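Local coordinates for protein peptidyl-prolyl cis-trans isomerase (Hirschia baltica, PDB 5EX2) that probably catalyses the cis-trans isomerisation of peptide bonds that precede proline, as a periplasmic folding helper of the cyclophilin family that also binds divalent metal ions, at residues Y5-V10 against P260-F264; D13-W17 against D236-F240; P22-V26 against R52-R56; Y60-H66 against D169-L173. The contacts are given in a common frame with arbitrary orientation. Where two conformers were deposited one is given. Residues are numbered along the deposited sequence.

Contact 1: residues Y5-V10 against P260-F264; sequences YTKESV and PSVVF
Residues 5-10 run from an extended start (Tyr5 and Thr6) into the first turn of helix 7-11, while 261-264 form an extended strand entered through Pro260. The nearest CA atoms pair Tyr5 with Val262 at 7.4 Å and Lys7 with Phe264 at 7.1 Å, a spacing bridged by side chains, without a direct hydrogen bond. Thr6 is the N-cap: in the p rotamer its hydroxyl OG1 can accept from Ser9 N (3.1 Å), an NH without a helical partner; Ser9 OG donates to Thr6 O (2.8 Å), as does Val10 N (3.0 Å). Phe264 (chi1 m) offers a flat face to Lys7, whose long aliphatic part suits it, CB lying 3.7 Å from the ring centroid (CH-pi). Lys7, fully extended, donates from NZ to a water at 2.5 Å, which gives a weak bond to Phe264 O (3.1 Å). Tyr5, also m, sets its ring beside Val262 (CD2 to CG1 3.9 Å) and Pro260 (OH to CB 3.8 Å); Val10 CG2 meets Val262 CG2 at 4.2 Å. Tyr5 and the start of helix 7-11 thus pack on an edge strand of a three-stranded antiparallel sheet, whose middle strand 229-233 also touches Tyr5 and Val10, while helix 238-247 meets Tyr5 through Met239.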
loop_
_atom_site.group_PDB
_atom_site.type_symbol
_atom_site.label_atom_id
_atom_site.label_comp_id
_atom_site.label_asym_id
_atom_site.label_seq_id
_atom_site.Cartn_x
_atom_site.Cartn_y
_atom_site.Cartn_z
ATOM N N TYR A 5 17.378 -10.938 2.178
ATOM C CA TYR A 5 18.119 -10.092 3.102
ATOM C C TYR A 5 17.944 -10.584 4.526
ATOM O O TYR A 5 16.826 -10.796 4.980
ATOM C CB TYR A 5 17.643 -8.650 2.997
ATOM C CG TYR A 5 17.533 -8.153 1.577
ATOM C CD1 TYR A 5 18.637 -7.642 0.905
ATOM C CD2 TYR A 5 16.321 -8.208 0.911
ATOM C CE1 TYR A 5 18.525 -7.190 -0.398
ATOM C CE2 TYR A 5 16.199 -7.767 -0.378
ATOM C CZ TYR A 5 17.295 -7.257 -1.030
ATOM O OH TYR A 5 17.137 -6.823 -2.324
ATOM N N THR A 6 19.055 -10.752 5.227
ATOM C CA THR A 6 19.011 -11.187 6.616
ATOM C C THR A 6 18.694 -10.024 7.534
ATOM O O THR A 6 19.002 -8.865 7.233
ATOM C CB THR A 6 20.338 -11.792 7.073
ATOM O OG1 THR A 6 21.357 -10.784 7.061
ATOM C CG2 THR A 6 20.745 -12.948 6.179
ATOM N N LYS A 7 18.115 -10.347 8.681
ATOM C CA LYS A 7 17.783 -9.346 9.678
ATOM C C LYS A 7 19.051 -8.623 10.130
ATOM O O LYS A 7 19.056 -7.403 10.288
ATOM C CB LYS A 7 17.085 -9.998 10.872
ATOM C CG LYS A 7 16.449 -8.998 11.818
ATOM C CD LYS A 7 15.601 -9.709 12.882
ATOM C CE LYS A 7 14.834 -8.725 13.748
ATOM N NZ LYS A 7 14.164 -9.399 14.891
ATOM N N GLU A 8 20.139 -9.369 10.290
ATOM C CA GLU A 8 21.390 -8.784 10.719
ATOM C C GLU A 8 21.867 -7.726 9.718
ATOM O O GLU A 8 22.265 -6.627 10.103
ATOM C CB GLU A 8 22.437 -9.883 10.894
ATOM C CG GLU A 8 23.763 -9.407 11.444
ATOM C CD GLU A 8 24.666 -10.557 11.880
ATOM O OE1 GLU A 8 24.267 -11.731 11.719
ATOM O OE2 GLU A 8 25.775 -10.287 12.388
ATOM N N SER A 9 21.811 -8.055 8.430
ATOM C CA SER A 9 22.308 -7.148 7.395
ATOM C C SER A 9 21.437 -5.897 7.259
ATOM O O SER A 9 21.928 -4.819 6.921
ATOM C CB SER A 9 22.391 -7.873 6.054
ATOM O OG SER A 9 21.106 -8.064 5.497
ATOM N N VAL A 10 20.138 -6.048 7.495
ATOM C CA VAL A 10 19.203 -4.942 7.425
ATOM C C VAL A 10 19.356 -4.021 8.643
ATOM O O VAL A 10 19.399 -2.804 8.494
ATOM C CB VAL A 10 17.780 -5.484 7.321
ATOM C CG1 VAL A 10 16.755 -4.409 7.605
ATOM C CG2 VAL A 10 17.571 -6.119 5.949
ATOM N N PRO A 260 12.215 -3.490 -2.494
ATOM C CA PRO A 260 12.496 -4.616 -1.604
ATOM C C PRO A 260 12.103 -4.321 -0.175
ATOM O O PRO A 260 12.462 -3.293 0.400
ATOM C CB PRO A 260 14.006 -4.790 -1.753
ATOM C CG PRO A 260 14.260 -4.416 -3.177
ATOM C CD PRO A 260 13.352 -3.226 -3.390
ATOM N N SER A 261 11.381 -5.265 0.413
ATOM C CA SER A 261 10.857 -5.139 1.765
ATOM C C SER A 261 10.952 -6.487 2.457
ATOM O O SER A 261 10.889 -7.528 1.809
ATOM C CB SER A 261 9.403 -4.652 1.738
ATOM O OG SER A 261 9.281 -3.462 0.967
ATOM N N VAL A 262 11.110 -6.465 3.762
ATOM C CA VAL A 262 11.242 -7.696 4.533
ATOM C C VAL A 262 10.521 -7.562 5.856
ATOM O O VAL A 262 10.521 -6.500 6.474
ATOM C CB VAL A 262 12.723 -8.045 4.798
ATOM C CG1 VAL A 262 13.427 -8.393 3.503
ATOM C CG2 VAL A 262 13.431 -6.882 5.481
ATOM N N VAL A 263 9.894 -8.650 6.276
ATOM C CA VAL A 263 9.200 -8.715 7.547
ATOM C C VAL A 263 9.778 -9.891 8.328
ATOM O O VAL A 263 9.867 -11.002 7.811
ATOM C CB VAL A 263 7.685 -8.889 7.374
ATOM C CG1 VAL A 263 7.002 -8.929 8.741
ATOM C CG2 VAL A 263 7.097 -7.774 6.503
ATOM N N PHE A 264 10.214 -9.624 9.555
ATOM C CA PHE A 264 10.800 -10.643 10.413
ATOM C C PHE A 264 9.893 -10.862 11.594
ATOM O O PHE A 264 9.593 -9.933 12.332
ATOM C CB PHE A 264 12.183 -10.217 10.898
ATOM C CG PHE A 264 13.160 -9.952 9.796
ATOM C CD1 PHE A 264 13.702 -10.999 9.074
ATOM C CD2 PHE A 264 13.550 -8.654 9.489
ATOM C CE1 PHE A 264 14.624 -10.760 8.066
ATOM C CE2 PHE A 264 14.468 -8.401 8.482
ATOM C CZ PHE A 264 15.005 -9.451 7.768
HETATM O O HOH W 1 11.744 -10.085 14.505
#

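Contact 2: residues D13-W17 against D236-F240; sequences DPENW and DGPMF
A buried asparagine from the loop 13-17, between helix 7-11 and strand 17-19, hydrogen-bonds here to the start of helix 238-247, whose N-cap is Gly237; the CA atoms of Asn16 and Gly237 lie 5.3 Å apart. The loop curls back on itself, Asn16 N donating to Asp13 O (3.0 Å). Asn16 (chi1 m) suits its place because an amide both gives and accepts. Its ND2 donates to Asp13 OD2 (2.9 Å), while its OD1 accepts from Met239 N (3.0 Å, 166°) and from a water (2.7 Å) that in turn accepts from Phe240 N at 2.9 Å. Backbone NH groups at the helix start are thereby satisfied from outside the helix, since Gly237, at the N-cap, has no side chain to do it. A CB on Gly237 would clash with Glu15 O and Asn16 OD1. A second water donates to both Glu15 O (2.8 Å) and Asp236 OD1 (3.0 Å). Met239, with chi angles m, t, p, makes an oblique Met-aromatic contact, SD lying 4.9 Å from the centroid of the five-membered ring of Trp17. Around it, Trp17 stacks edge-to-face with Tyr5 and packs on Trp231 of strand 229-233, while Met239 and Phe240 lean on Met233 of the same strand.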
loop_
_atom_site.group_PDB
_atom_site.type_symbol
_atom_site.label_atom_id
_atom_site.label_comp_id
_atom_site.label_asym_id
_atom_site.label_seq_id
_atom_site.Cartn_x
_atom_site.Cartn_y
_atom_site.Cartn_z
ATOM N N ASP A 13 22.355 -1.577 8.719
ATOM C CA ASP A 13 22.483 -0.720 7.541
ATOM C C ASP A 13 21.319 0.244 7.346
ATOM O O ASP A 13 20.557 0.138 6.392
ATOM C CB ASP A 13 22.652 -1.601 6.306
ATOM C CG ASP A 13 23.099 -0.827 5.080
ATOM O OD1 ASP A 13 23.462 0.365 5.196
ATOM O OD2 ASP A 13 23.139 -1.430 3.993
ATOM N N PRO A 14 21.187 1.210 8.254
ATOM C CA PRO A 14 20.092 2.176 8.173
ATOM C C PRO A 14 20.185 3.076 6.945
ATOM O O PRO A 14 19.198 3.691 6.579
ATOM C CB PRO A 14 20.241 2.981 9.467
ATOM C CG PRO A 14 21.654 2.780 9.894
ATOM C CD PRO A 14 22.026 1.414 9.449
ATOM N N GLU A 15 21.351 3.139 6.311
ATOM C CA GLU A 15 21.496 3.903 5.083
ATOM C C GLU A 15 20.659 3.299 3.958
ATOM O O GLU A 15 20.224 4.008 3.044
ATOM C CB GLU A 15 22.969 3.964 4.662
ATOM C CG GLU A 15 23.884 4.715 5.634
ATOM C CD GLU A 15 24.282 3.909 6.885
ATOM O OE1 GLU A 15 24.053 2.674 6.942
ATOM O OE2 GLU A 15 24.841 4.524 7.821
ATOM N N ASN A 16 20.403 1.991 4.042
ATOM C CA ASN A 16 19.690 1.301 2.982
ATOM C C ASN A 16 18.345 0.758 3.402
ATOM O O ASN A 16 17.582 0.327 2.550
ATOM C CB ASN A 16 20.543 0.184 2.428
ATOM C CG ASN A 16 21.620 0.708 1.518
ATOM O OD1 ASN A 16 21.332 1.321 0.502
ATOM N ND2 ASN A 16 22.867 0.486 1.885
ATOM N N TRP A 17 18.046 0.777 4.694
ATOM C CA TRP A 17 16.816 0.177 5.203
ATOM C C TRP A 17 16.107 1.083 6.197
ATOM O O TRP A 17 16.693 1.591 7.158
ATOM C CB TRP A 17 17.110 -1.173 5.850
ATOM C CG TRP A 17 17.630 -2.151 4.875
ATOM C CD1 TRP A 17 18.939 -2.437 4.625
ATOM C CD2 TRP A 17 16.861 -2.954 3.974
ATOM N NE1 TRP A 17 19.031 -3.384 3.639
ATOM C CE2 TRP A 17 17.767 -3.712 3.215
ATOM C CE3 TRP A 17 15.488 -3.105 3.737
ATOM C CZ2 TRP A 17 17.352 -4.618 2.244
ATOM C CZ3 TRP A 17 15.083 -4.005 2.769
ATOM C CH2 TRP A 17 16.009 -4.756 2.046
ATOM N N ASP A 236 16.348 6.165 -1.806
ATOM C CA ASP A 236 17.398 7.149 -2.040
ATOM C C ASP A 236 18.777 6.626 -1.634
ATOM O O ASP A 236 19.754 7.393 -1.586
ATOM C CB ASP A 236 17.087 8.464 -1.304
ATOM C CG ASP A 236 16.934 8.301 0.208
ATOM O OD1 ASP A 236 16.823 7.169 0.722
ATOM O OD2 ASP A 236 16.920 9.341 0.901
ATOM N N GLY A 237 18.863 5.333 -1.346
ATOM C CA GLY A 237 20.126 4.727 -0.975
ATOM C C GLY A 237 20.744 3.956 -2.125
ATOM O O GLY A 237 20.128 3.750 -3.176
ATOM N N PRO A 238 21.986 3.505 -1.935
ATOM C CA PRO A 238 22.718 2.889 -3.044
ATOM C C PRO A 238 22.262 1.489 -3.396
ATOM O O PRO A 238 22.368 1.080 -4.537
ATOM C CB PRO A 238 24.163 2.863 -2.543
ATOM C CG PRO A 238 24.067 2.912 -1.083
ATOM C CD PRO A 238 22.852 3.750 -0.772
ATOM N N MET A 239 21.748 0.734 -2.440
ATOM C CA MET A 239 21.243 -0.585 -2.800
ATOM C C MET A 239 20.063 -0.460 -3.758
ATOM O O MET A 239 19.904 -1.263 -4.670
ATOM C CB MET A 239 20.843 -1.371 -1.561
ATOM C CG MET A 239 22.039 -1.828 -0.785
ATOM S SD MET A 239 21.675 -2.744 0.715
ATOM C CE MET A 239 21.054 -4.274 0.023
ATOM N N PHE A 240 19.231 0.548 -3.554
ATOM C CA PHE A 240 18.112 0.710 -4.458
ATOM C C PHE A 240 18.605 1.164 -5.836
ATOM O O PHE A 240 18.036 0.772 -6.843
ATOM C CB PHE A 240 17.071 1.682 -3.921
ATOM C CG PHE A 240 15.763 1.604 -4.668
ATOM C CD1 PHE A 240 14.950 0.483 -4.528
ATOM C CD2 PHE A 240 15.360 2.605 -5.534
ATOM C CE1 PHE A 240 13.766 0.367 -5.214
ATOM C CE2 PHE A 240 14.166 2.491 -6.218
ATOM C CZ PHE A 240 13.372 1.373 -6.055
HETATM O O HOH W 2 19.368 6.538 2.101
HETATM O O HOH W 3 19.010 1.610 -0.918
#

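Contact 3: residues P22-V26 against R52-R56; sequences PDNLV and RKVVR
Starting from the 3-10 turn at Pro22, the turn is closed by Leu25 N donating to Pro22 O (3.2 Å), and Asp23 turns its acidic group to helix 45-57. Asp23 O accepts from Arg52 NE (2.7 Å, 164°); Asp23 OD2 lies over the face of that guanidinium, 3.3 Å from NE, a purely electrostatic salt bridge. Asp23 OD1 takes a salt-bridging hydrogen bond from Arg56 NH2 (2.9 Å) and another from Ser220, and a water joins Asp23 OD2 (2.6 Å) to Arg56 NH1 (3.0 Å). Asn24 OD1 accepts from Arg52 NH2 (2.9 Å). Where strand 25-30 begins, Val26 points at the helix, and its CG1 meets Val55 CG2 at 4.0 Å; a small branched side chain suits this gap, the nearest CA atoms, Val26 and Arg52, being 8.3 Å apart. Arg52 and Arg56, one turn apart, reach the same aspartate, and Arg56 NE also pairs with Asp221. This salt-bridge network, together with the Val26-Val55 contact, fastens a helix against the closed eight-stranded barrel of the cyclophilin fold.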
loop_
_atom_site.group_PDB
_atom_site.type_symbol
_atom_site.label_atom_id
_atom_site.label_comp_id
_atom_site.label_asym_id
_atom_site.label_seq_id
_atom_site.Cartn_x
_atom_site.Cartn_y
_atom_site.Cartn_z
ATOM N N PRO A 22 5.515 0.537 13.855
ATOM C CA PRO A 22 4.473 -0.464 14.129
ATOM C C PRO A 22 3.039 0.060 13.998
ATOM O O PRO A 22 2.167 -0.739 13.683
ATOM C CB PRO A 22 4.749 -0.881 15.587
ATOM C CG PRO A 22 6.116 -0.494 15.872
ATOM C CD PRO A 22 6.509 0.619 14.940
ATOM N N ASP A 23 2.800 1.351 14.210
ATOM C CA ASP A 23 1.457 1.887 14.053
ATOM C C ASP A 23 1.108 2.085 12.570
ATOM O O ASP A 23 -0.024 2.443 12.256
ATOM C CB ASP A 23 1.301 3.206 14.817
ATOM C CG ASP A 23 -0.130 3.451 15.262
ATOM O OD1 ASP A 23 -0.800 2.487 15.701
ATOM O OD2 ASP A 23 -0.610 4.599 15.179
ATOM N N ASN A 24 2.064 1.879 11.671
ATOM C CA ASN A 24 1.777 1.901 10.236
ATOM C C ASN A 24 1.786 0.503 9.631
ATOM O O ASN A 24 1.830 0.358 8.421
ATOM C CB ASN A 24 2.796 2.764 9.482
ATOM C CG ASN A 24 2.700 4.224 9.822
ATOM O OD1 ASN A 24 1.719 4.678 10.385
ATOM N ND2 ASN A 24 3.738 4.974 9.477
ATOM N N LEU A 25 1.758 -0.529 10.469
ATOM C CA LEU A 25 1.907 -1.896 9.990
ATOM C C LEU A 25 0.733 -2.744 10.439
ATOM O O LEU A 25 0.481 -2.885 11.628
ATOM C CB LEU A 25 3.218 -2.498 10.496
ATOM C CG LEU A 25 3.624 -3.881 9.988
ATOM C CD1 LEU A 25 3.741 -3.926 8.470
ATOM C CD2 LEU A 25 4.959 -4.277 10.631
ATOM N N VAL A 26 0.049 -3.329 9.465
ATOM C CA VAL A 26 -1.143 -4.120 9.709
ATOM C C VAL A 26 -0.904 -5.540 9.242
ATOM O O VAL A 26 -0.354 -5.769 8.167
ATOM C CB VAL A 26 -2.355 -3.552 8.947
ATOM C CG1 VAL A 26 -3.655 -4.167 9.454
ATOM C CG2 VAL A 26 -2.382 -2.025 9.021
ATOM N N ARG A 52 -7.023 1.957 10.707
ATOM C CA ARG A 52 -6.673 1.639 12.095
ATOM C C ARG A 52 -7.914 1.465 12.957
ATOM O O ARG A 52 -8.010 0.526 13.752
ATOM C CB ARG A 52 -5.800 2.728 12.714
ATOM C CG ARG A 52 -4.428 2.861 12.111
ATOM C CD ARG A 52 -3.491 3.593 13.055
ATOM N NE ARG A 52 -2.272 3.992 12.366
ATOM C CZ ARG A 52 -2.050 5.202 11.872
ATOM N NH1 ARG A 52 -2.947 6.175 12.003
ATOM N NH2 ARG A 52 -0.907 5.443 11.255
ATOM N N LYS A 53 -8.856 2.377 12.806
ATOM C CA LYS A 53 -10.095 2.342 13.557
ATOM C C LYS A 53 -10.862 1.054 13.289
ATOM O O LYS A 53 -11.289 0.382 14.221
ATOM C CB LYS A 53 -10.934 3.567 13.194
ATOM C CG LYS A 53 -12.298 3.642 13.837
ATOM C CD LYS A 53 -13.047 4.886 13.350
ATOM C CE LYS A 53 -14.465 4.950 13.906
ATOM N NZ LYS A 53 -14.493 5.320 15.347
ATOM N N VAL A 54 -11.054 0.703 12.022
ATOM C CA VAL A 54 -11.838 -0.492 11.706
ATOM C C VAL A 54 -11.120 -1.758 12.193
ATOM O O VAL A 54 -11.731 -2.647 12.780
ATOM C CB VAL A 54 -12.144 -0.568 10.192
ATOM C CG1 VAL A 54 -12.910 -1.834 9.851
ATOM C CG2 VAL A 54 -12.952 0.645 9.763
ATOM N N VAL A 55 -9.813 -1.828 11.991
ATOM C CA VAL A 55 -9.048 -2.968 12.467
ATOM C C VAL A 55 -9.288 -3.154 13.960
ATOM O O VAL A 55 -9.574 -4.261 14.420
ATOM C CB VAL A 55 -7.524 -2.796 12.167
ATOM C CG1 VAL A 55 -6.692 -3.826 12.927
ATOM C CG2 VAL A 55 -7.260 -2.915 10.685
ATOM N N ARG A 56 -9.226 -2.059 14.709
ATOM C CA ARG A 56 -9.303 -2.124 16.164
ATOM C C ARG A 56 -10.701 -2.436 16.689
ATOM O O ARG A 56 -10.848 -2.752 17.851
ATOM C CB ARG A 56 -8.763 -0.819 16.763
ATOM C CG ARG A 56 -7.263 -0.811 16.735
ATOM C CD ARG A 56 -6.713 0.559 16.925
ATOM N NE ARG A 56 -5.269 0.482 17.034
ATOM C CZ ARG A 56 -4.437 1.483 16.791
ATOM N NH1 ARG A 56 -4.897 2.663 16.386
ATOM N NH2 ARG A 56 -3.137 1.292 16.940
HETATM O O HOH W 4 -2.907 4.873 16.424
#

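Contact 4: residues Y60-H66 against D169-L173; sequences YSGTKFH and DQFFL
Tyr60 opens a type II turn ending at Thr63, whose N (3.0 Å) and OG1 (2.7 Å, p rotamer) both donate to Tyr60 O; Gly62 adopts the positive phi (87°) that glycine tolerates best. The chain then runs on as the weakly bonded strand about 63-64, with Phe65 CA 8.9 Å from Phe172 CA, so side chains span the gap. Tyr60 (chi1 -86°) swings its phenol across to donate from OH to Asp169 O (2.7 Å), just before strand 171-174. The same ring offers its face to the edge of Phe171, a T-shaped pair with centroids 5.6 Å apart and planes at 82°. Phe171 takes the p rotamer; its CE2 lies 3.9 Å from Phe65 CE1. Phe65 (m) uses that same CE1 to touch Leu173 CD1, also at 3.9 Å (Leu173 m, t). His66, in p, sets the edge of its imidazole near Gln170, His66 CE1 lying 3.1 Å from Gln170 OE1, an oxygen whose hydrogen bond comes from Gln75 NE2. Apolar rings and leucine suit a buried place, while the hydroxyl of Tyr60 lets an aromatic side chain also satisfy the carbonyl of Asp169. The cluster belongs to the apolar core of the closed eight-stranded cyclophilin barrel, with Tyr60 packed on helix 45-57.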
loop_
_atom_site.group_PDB
_atom_site.type_symbol
_atom_site.label_atom_id
_atom_site.label_comp_id
_atom_site.label_asym_id
_atom_site.label_seq_id
_atom_site.Cartn_x
_atom_site.Cartn_y
_atom_site.Cartn_z
ATOM N N TYR A 60 -13.244 -6.645 10.977
ATOM C CA TYR A 60 -12.790 -7.238 9.734
ATOM C C TYR A 60 -12.684 -8.747 9.824
ATOM O O TYR A 60 -12.627 -9.445 8.807
ATOM C CB TYR A 60 -11.427 -6.703 9.320
ATOM C CG TYR A 60 -11.422 -5.430 8.516
ATOM C CD1 TYR A 60 -12.392 -5.162 7.554
ATOM C CD2 TYR A 60 -10.419 -4.495 8.703
ATOM C CE1 TYR A 60 -12.352 -3.978 6.803
ATOM C CE2 TYR A 60 -10.369 -3.326 7.969
ATOM C CZ TYR A 60 -11.329 -3.066 7.020
ATOM O OH TYR A 60 -11.249 -1.890 6.293
ATOM N N SER A 61 -12.602 -9.264 11.039
ATOM C CA SER A 61 -12.354 -10.678 11.182
ATOM C C SER A 61 -13.525 -11.457 10.634
ATOM O O SER A 61 -14.684 -11.187 10.952
ATOM C CB SER A 61 -12.076 -11.035 12.633
ATOM O OG SER A 61 -10.860 -10.418 13.005
ATOM N N GLY A 62 -13.215 -12.405 9.760
ATOM C CA GLY A 62 -14.241 -13.199 9.113
ATOM C C GLY A 62 -14.840 -12.619 7.850
ATOM O O GLY A 62 -15.691 -13.246 7.235
ATOM N N THR A 63 -14.438 -11.422 7.460
ATOM C CA THR A 63 -14.988 -10.874 6.226
ATOM C C THR A 63 -14.419 -11.609 5.014
ATOM O O THR A 63 -13.268 -12.034 4.989
ATOM C CB THR A 63 -14.725 -9.368 6.088
ATOM O OG1 THR A 63 -13.331 -9.096 6.214
ATOM C CG2 THR A 63 -15.505 -8.571 7.140
ATOM N N LYS A 64 -15.251 -11.749 3.995
ATOM C CA LYS A 64 -14.890 -12.542 2.835
ATOM C C LYS A 64 -14.084 -11.719 1.843
ATOM O O LYS A 64 -14.165 -10.493 1.832
ATOM C CB LYS A 64 -16.132 -13.062 2.129
ATOM C CG LYS A 64 -17.068 -13.853 3.008
ATOM C CD LYS A 64 -16.440 -15.113 3.540
ATOM C CE LYS A 64 -17.472 -15.959 4.286
ATOM N NZ LYS A 64 -18.613 -16.360 3.415
ATOM N N PHE A 65 -13.338 -12.393 0.985
ATOM C CA PHE A 65 -12.859 -11.769 -0.242
ATOM C C PHE A 65 -13.896 -12.092 -1.292
ATOM O O PHE A 65 -13.809 -13.089 -2.015
ATOM C CB PHE A 65 -11.470 -12.267 -0.608
ATOM C CG PHE A 65 -10.430 -11.711 0.278
ATOM C CD1 PHE A 65 -9.949 -10.436 0.060
ATOM C CD2 PHE A 65 -9.960 -12.423 1.358
ATOM C CE1 PHE A 65 -9.002 -9.886 0.901
ATOM C CE2 PHE A 65 -9.014 -11.876 2.201
ATOM C CZ PHE A 65 -8.536 -10.608 1.968
ATOM N N HIS A 66 -14.916 -11.246 -1.339
ATOM C CA HIS A 66 -16.139 -11.555 -2.070
ATOM C C HIS A 66 -16.114 -11.144 -3.538
ATOM O O HIS A 66 -17.006 -11.522 -4.287
ATOM C CB HIS A 66 -17.330 -10.889 -1.388
ATOM C CG HIS A 66 -17.298 -9.398 -1.472
ATOM N ND1 HIS A 66 -16.598 -8.609 -0.585
ATOM C CD2 HIS A 66 -17.839 -8.554 -2.382
ATOM C CE1 HIS A 66 -16.724 -7.339 -0.934
ATOM N NE2 HIS A 66 -17.471 -7.279 -2.021
ATOM N N ASP A 169 -15.430 0.623 4.600
ATOM C CA ASP A 169 -14.747 -0.561 5.135
ATOM C C ASP A 169 -14.116 -1.429 4.053
ATOM O O ASP A 169 -13.021 -1.939 4.213
ATOM C CB ASP A 169 -15.711 -1.406 5.978
ATOM C CG ASP A 169 -17.029 -1.702 5.289
ATOM O OD1 ASP A 169 -17.316 -1.191 4.182
ATOM O OD2 ASP A 169 -17.803 -2.466 5.899
ATOM N N GLN A 170 -14.793 -1.575 2.923
ATOM C CA GLN A 170 -14.295 -2.452 1.876
ATOM C C GLN A 170 -13.032 -1.906 1.261
ATOM O O GLN A 170 -12.927 -0.707 0.995
ATOM C CB GLN A 170 -15.350 -2.660 0.793
ATOM C CG GLN A 170 -16.567 -3.382 1.310
ATOM C CD GLN A 170 -17.562 -3.699 0.236
ATOM O OE1 GLN A 170 -17.224 -4.310 -0.775
ATOM N NE2 GLN A 170 -18.805 -3.292 0.448
ATOM N N PHE A 171 -12.087 -2.803 1.009
ATOM C CA PHE A 171 -10.772 -2.455 0.494
ATOM C C PHE A 171 -10.425 -3.392 -0.643
ATOM O O PHE A 171 -11.057 -4.441 -0.810
ATOM C CB PHE A 171 -9.715 -2.585 1.583
ATOM C CG PHE A 171 -9.628 -3.966 2.125
ATOM C CD1 PHE A 171 -10.414 -4.359 3.186
ATOM C CD2 PHE A 171 -8.805 -4.896 1.519
ATOM C CE1 PHE A 171 -10.368 -5.664 3.649
ATOM C CE2 PHE A 171 -8.753 -6.195 1.972
ATOM C CZ PHE A 171 -9.540 -6.582 3.039
ATOM N N PHE A 172 -9.468 -3.034 -1.474
ATOM C CA PHE A 172 -8.984 -4.030 -2.400
ATOM C C PHE A 172 -7.470 -4.071 -2.438
ATOM O O PHE A 172 -6.757 -3.067 -2.275
ATOM C CB PHE A 172 -9.596 -3.871 -3.783
ATOM C CG PHE A 172 -9.484 -2.522 -4.364
ATOM C CD1 PHE A 172 -10.383 -1.531 -4.021
ATOM C CD2 PHE A 172 -8.522 -2.257 -5.310
ATOM C CE1 PHE A 172 -10.307 -0.289 -4.597
ATOM C CE2 PHE A 172 -8.440 -1.019 -5.890
ATOM C CZ PHE A 172 -9.332 -0.028 -5.530
ATOM N N LEU A 173 -7.021 -5.295 -2.643
ATOM C CA LEU A 173 -5.610 -5.652 -2.750
ATOM C C LEU A 173 -5.254 -5.742 -4.218
ATOM O O LEU A 173 -5.829 -6.559 -4.950
ATOM C CB LEU A 173 -5.336 -6.992 -2.075
ATOM C CG LEU A 173 -5.832 -7.127 -0.640
ATOM C CD1 LEU A 173 -5.533 -8.537 -0.136
ATOM C CD2 LEU A 173 -5.192 -6.097 0.286
#

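How the contacts relate
Contacts 1 and 2 belong together at the periphery: they touch through Tyr5, Trp17, Val10, Pro260 and Met239 and fasten the N-terminal arm to late elements of the chain around the three-stranded sheet. Contacts 3 and 4 both reach the barrel and meet where Val54 and Val55 of helix 45-57 pack on Tyr60. Contact 4 is the buried one, ruled by aromatic packing and a single cross-segment hydrogen bond; contact 3, partly buried, relies mainly on a salt-bridge network. Contact 1 is a surface contact without direct hydrogen bonds, whereas contact 2 is built on a hydrogen bond from Met239 N to the side chain of Asn16 at the start of a helix. Contacts 2 and 4, centres about 34 Å apart, lie on opposite sides of the chain's centre.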